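Long-range contact in hypothetical protein TTHA1254 (Thermus thermophilus, PDB 2D4P), which is of unknown function but belongs to a family within the GNAT acetyltransferase clan and may therefore transfer acyl groups: residues A[39-53]-A[65-79]. Numbering follows the deposited sequence.
Sequences LAEEGEEPMGFALAQ and VTRIEGRSVEALRGL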
# COMPACT_ATOMS: atom_id res chain seq x y z
N LEU A 39 4.07 6.14 -4.63
CA LEU A 39 3.19 6.58 -5.71
C LEU A 39 3.67 5.93 -7.01
O LEU A 39 4.88 5.84 -7.24
CB LEU A 39 3.29 8.11 -5.83
CG LEU A 39 2.53 8.85 -6.94
CD1 LEU A 39 1.01 8.78 -6.71
CD2 LEU A 39 2.98 10.29 -7.01
N ALA A 40 2.70 5.47 -7.80
CA ALA A 40 2.93 4.98 -9.15
C ALA A 40 2.46 6.05 -10.14
O ALA A 40 1.41 6.64 -9.95
CB ALA A 40 2.13 3.73 -9.39
N GLU A 41 3.24 6.25 -11.20
CA GLU A 41 2.97 7.26 -12.22
C GLU A 41 3.33 6.71 -13.58
O GLU A 41 4.35 6.10 -13.70
CB GLU A 41 3.97 8.40 -12.05
CG GLU A 41 3.60 9.41 -11.03
CD GLU A 41 4.65 10.50 -10.94
OE1 GLU A 41 5.88 10.34 -11.27
OE2 GLU A 41 4.23 11.54 -10.48
N GLU A 42 2.52 7.00 -14.61
CA GLU A 42 2.86 6.73 -16.01
C GLU A 42 3.01 8.07 -16.68
O GLU A 42 2.01 8.76 -16.95
CB GLU A 42 1.74 5.93 -16.70
CG GLU A 42 2.07 5.46 -18.11
CD GLU A 42 3.00 4.27 -18.09
OE1 GLU A 42 2.52 3.12 -17.99
OE2 GLU A 42 4.21 4.50 -18.17
N GLY A 43 4.25 8.47 -16.93
CA GLY A 43 4.53 9.84 -17.27
C GLY A 43 4.22 10.60 -16.01
O GLY A 43 4.78 10.31 -14.96
N GLU A 44 3.30 11.56 -16.11
CA GLU A 44 2.83 12.27 -14.92
C GLU A 44 1.33 12.06 -14.69
O GLU A 44 0.70 12.77 -13.92
CB GLU A 44 3.22 13.77 -14.97
CG GLU A 44 4.43 14.11 -14.06
CD GLU A 44 5.24 15.32 -14.54
OE1 GLU A 44 6.12 15.83 -13.77
OE2 GLU A 44 5.03 15.77 -15.69
N GLU A 45 0.76 11.06 -15.36
CA GLU A 45 -0.55 10.53 -15.02
C GLU A 45 -0.35 9.71 -13.73
O GLU A 45 0.46 8.79 -13.72
CB GLU A 45 -1.05 9.63 -16.15
CG GLU A 45 -2.47 9.12 -16.02
CD GLU A 45 -3.51 10.22 -16.21
OE1 GLU A 45 -3.16 11.32 -16.70
OE2 GLU A 45 -4.69 9.99 -15.87
N PRO A 46 -1.02 10.07 -12.63
CA PRO A 46 -0.97 9.20 -11.45
C PRO A 46 -1.63 7.86 -11.76
O PRO A 46 -2.64 7.81 -12.44
CB PRO A 46 -1.76 9.97 -10.39
CG PRO A 46 -1.97 11.32 -10.93
CD PRO A 46 -1.81 11.29 -12.40
N MET A 47 -1.06 6.77 -11.27
CA MET A 47 -1.58 5.45 -11.59
C MET A 47 -1.87 4.59 -10.36
O MET A 47 -2.52 3.56 -10.49
CB MET A 47 -0.61 4.72 -12.53
CG MET A 47 -0.61 5.25 -13.98
SD MET A 47 -2.21 5.07 -14.78
CE MET A 47 -2.24 3.29 -15.10
N GLY A 48 -1.38 4.98 -9.19
CA GLY A 48 -1.69 4.25 -7.98
C GLY A 48 -0.89 4.76 -6.81
O GLY A 48 0.03 5.57 -6.96
N PHE A 49 -1.23 4.25 -5.63
CA PHE A 49 -0.41 4.53 -4.46
C PHE A 49 -0.57 3.42 -3.44
O PHE A 49 -1.56 2.69 -3.45
CB PHE A 49 -0.75 5.91 -3.85
CG PHE A 49 -2.14 6.00 -3.23
CD1 PHE A 49 -2.38 5.56 -1.94
CD2 PHE A 49 -3.17 6.60 -3.93
CE1 PHE A 49 -3.64 5.66 -1.39
CE2 PHE A 49 -4.44 6.70 -3.37
CZ PHE A 49 -4.66 6.24 -2.10
N ALA A 50 0.42 3.30 -2.56
CA ALA A 50 0.37 2.35 -1.45
C ALA A 50 0.74 3.09 -0.18
O ALA A 50 1.77 3.76 -0.14
CB ALA A 50 1.32 1.19 -1.68
N LEU A 51 -0.12 2.99 0.84
CA LEU A 51 0.15 3.53 2.17
C LEU A 51 0.48 2.34 3.04
O LEU A 51 -0.35 1.47 3.22
CB LEU A 51 -1.08 4.23 2.73
CG LEU A 51 -1.66 5.30 1.83
CD1 LEU A 51 -2.78 5.98 2.58
CD2 LEU A 51 -0.62 6.30 1.31
N ALA A 52 1.71 2.30 3.52
CA ALA A 52 2.22 1.17 4.29
C ALA A 52 3.10 1.65 5.44
O ALA A 52 3.67 2.73 5.40
CB ALA A 52 2.97 0.18 3.41
N GLN A 53 3.20 0.82 6.47
CA GLN A 53 3.92 1.20 7.69
C GLN A 53 4.39 -0.01 8.45
O GLN A 53 3.81 -1.11 8.36
CB GLN A 53 3.02 2.06 8.62
CG GLN A 53 1.83 1.29 9.18
CD GLN A 53 0.90 2.21 9.98
OE1 GLN A 53 1.32 2.76 11.01
NE2 GLN A 53 -0.31 2.42 9.47
N VAL A 65 0.32 -2.98 4.72
CA VAL A 65 -0.19 -2.09 3.68
C VAL A 65 -1.63 -1.75 4.07
O VAL A 65 -2.55 -2.54 3.89
CB VAL A 65 -0.14 -2.74 2.27
CG1 VAL A 65 -0.60 -1.72 1.23
CG2 VAL A 65 1.24 -3.27 1.92
N THR A 66 -1.78 -0.56 4.60
CA THR A 66 -3.00 -0.02 5.08
C THR A 66 -3.97 0.24 3.96
O THR A 66 -5.19 0.07 4.09
CB THR A 66 -2.61 1.31 5.85
OG1 THR A 66 -1.64 0.95 6.87
CG2 THR A 66 -3.75 1.83 6.54
N ARG A 67 -3.43 0.70 2.83
CA ARG A 67 -4.21 1.02 1.67
C ARG A 67 -3.41 0.89 0.40
O ARG A 67 -2.27 1.36 0.34
CB ARG A 67 -4.75 2.45 1.76
CG ARG A 67 -5.73 2.74 0.67
CD ARG A 67 -6.50 3.98 0.91
NE ARG A 67 -7.47 4.21 -0.16
CZ ARG A 67 -8.13 5.34 -0.28
NH1 ARG A 67 -7.91 6.32 0.59
NH2 ARG A 67 -8.98 5.50 -1.30
N ILE A 68 -4.03 0.32 -0.63
CA ILE A 68 -3.41 0.31 -1.95
C ILE A 68 -4.50 0.60 -2.98
O ILE A 68 -5.63 0.09 -2.88
CB ILE A 68 -2.64 -1.00 -2.22
CG1 ILE A 68 -1.83 -0.86 -3.52
CG2 ILE A 68 -3.55 -2.23 -2.29
CD1 ILE A 68 -0.90 -2.07 -3.81
N GLU A 69 -4.18 1.47 -3.91
CA GLU A 69 -5.04 1.84 -5.00
C GLU A 69 -4.24 1.77 -6.28
O GLU A 69 -3.05 2.10 -6.28
CB GLU A 69 -5.62 3.24 -4.81
CG GLU A 69 -6.41 3.45 -3.51
CD GLU A 69 -7.67 2.59 -3.39
OE1 GLU A 69 -8.16 2.05 -4.39
OE2 GLU A 69 -8.19 2.49 -2.26
N GLY A 70 -4.89 1.36 -7.36
CA GLY A 70 -4.21 1.29 -8.64
C GLY A 70 -5.12 1.08 -9.84
O GLY A 70 -6.12 0.38 -9.75
N ARG A 71 -4.73 1.68 -10.95
CA ARG A 71 -5.55 1.71 -12.16
C ARG A 71 -5.32 0.51 -13.08
O ARG A 71 -6.04 0.34 -14.09
CB ARG A 71 -5.25 2.98 -12.91
CG ARG A 71 -5.91 4.18 -12.29
CD ARG A 71 -6.33 5.21 -13.33
NE ARG A 71 -5.83 6.53 -12.99
CZ ARG A 71 -5.71 7.54 -13.84
NH1 ARG A 71 -6.07 7.40 -15.12
NH2 ARG A 71 -5.23 8.70 -13.39
N SER A 72 -4.34 -0.31 -12.74
CA SER A 72 -4.02 -1.49 -13.51
C SER A 72 -3.30 -2.52 -12.65
O SER A 72 -2.72 -2.18 -11.63
CB SER A 72 -3.13 -1.11 -14.70
OG SER A 72 -1.85 -0.68 -14.26
N VAL A 73 -3.31 -3.76 -13.09
CA VAL A 73 -2.47 -4.79 -12.47
C VAL A 73 -1.00 -4.35 -12.43
O VAL A 73 -0.33 -4.50 -11.40
CB VAL A 73 -2.62 -6.14 -13.15
CG1 VAL A 73 -1.55 -7.13 -12.67
CG2 VAL A 73 -4.03 -6.70 -12.92
N GLU A 74 -0.51 -3.78 -13.53
CA GLU A 74 0.85 -3.31 -13.59
C GLU A 74 1.16 -2.31 -12.46
O GLU A 74 2.17 -2.42 -11.79
CB GLU A 74 1.18 -2.72 -14.98
CG GLU A 74 2.61 -2.24 -15.09
CD GLU A 74 2.94 -1.51 -16.38
OE1 GLU A 74 2.04 -1.37 -17.24
OE2 GLU A 74 4.10 -1.05 -16.52
N ALA A 75 0.29 -1.33 -12.25
CA ALA A 75 0.51 -0.35 -11.18
C ALA A 75 0.51 -1.04 -9.80
O ALA A 75 1.38 -0.81 -8.95
CB ALA A 75 -0.55 0.73 -11.24
N LEU A 76 -0.44 -1.92 -9.59
CA LEU A 76 -0.57 -2.60 -8.30
C LEU A 76 0.66 -3.47 -8.03
O LEU A 76 1.17 -3.48 -6.91
CB LEU A 76 -1.85 -3.43 -8.28
CG LEU A 76 -3.13 -2.58 -8.25
CD1 LEU A 76 -4.36 -3.50 -8.52
CD2 LEU A 76 -3.29 -1.82 -6.96
N ARG A 77 1.10 -4.21 -9.04
CA ARG A 77 2.28 -5.06 -8.89
C ARG A 77 3.53 -4.26 -8.53
O ARG A 77 4.29 -4.65 -7.64
CB ARG A 77 2.55 -5.87 -10.15
CG ARG A 77 1.62 -7.02 -10.37
CD ARG A 77 2.04 -7.86 -11.56
NE ARG A 77 3.35 -8.49 -11.34
CZ ARG A 77 3.99 -9.22 -12.24
NH1 ARG A 77 3.47 -9.44 -13.44
NH2 ARG A 77 5.17 -9.74 -11.96
N GLY A 78 3.74 -3.14 -9.21
CA GLY A 78 4.93 -2.35 -8.99
C GLY A 78 4.93 -1.69 -7.62
O GLY A 78 5.97 -1.58 -6.97
N LEU A 79 3.74 -1.27 -7.17
CA LEU A 79 3.61 -0.74 -5.81
C LEU A 79 3.94 -1.83 -4.77
O LEU A 79 4.68 -1.59 -3.80
CB LEU A 79 2.21 -0.20 -5.58
CG LEU A 79 1.86 1.10 -6.32
CD1 LEU A 79 0.40 1.32 -6.36
CD2 LEU A 79 2.60 2.29 -5.73
O HOH W 1 2.58 0.65 -18.97
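R71 reaches back along strand 45-53 to E45. R71 CB packs on M47 CE at 3.7 Å, CG passes M47 O, and bends at chi2 and chi3 bring R71 NE to 3.5 Å from P46 O, which NH2 nears at an angle too poor for a hydrogen bond. The guanidinium crosses the E45 side chain with M47 SD over one face; R71 NH1 and NH2 both bond to E45 OE2, at 3.0 and 2.8 Å, this oxygen at the guanidinium's edge and the carboxylate plane turned 83° to it. With alanine substituted for E45, the R71 guanidinium is likely to lose its charged mate and turn more freely. Antiparallel strands 45-53 and 65-70 form a hairpin in the mixed sheet, as expected of the GNAT-like fold, and T66 and R67 face L51 in a classic beta bulge. On the face bearing F49 and L51, E69 lays its CB over the phenylalanine ring, a CH-pi contact 4.2 Å from the centroid. F49 CZ sits over the centre of the R67 guanidinium, whose NE bonds to E69 OE2 while NH1 reaches R21 O. The other face meets helix 73-79: L79 CD1 comes 3.4 Å from F49 N and CD2 4.0 Å from A40 CB. Small A40, G48 and A50 suit the patch under L79, since a CB on G48 would strike CD1. S72 caps the helix, its OG accepting from A75 N.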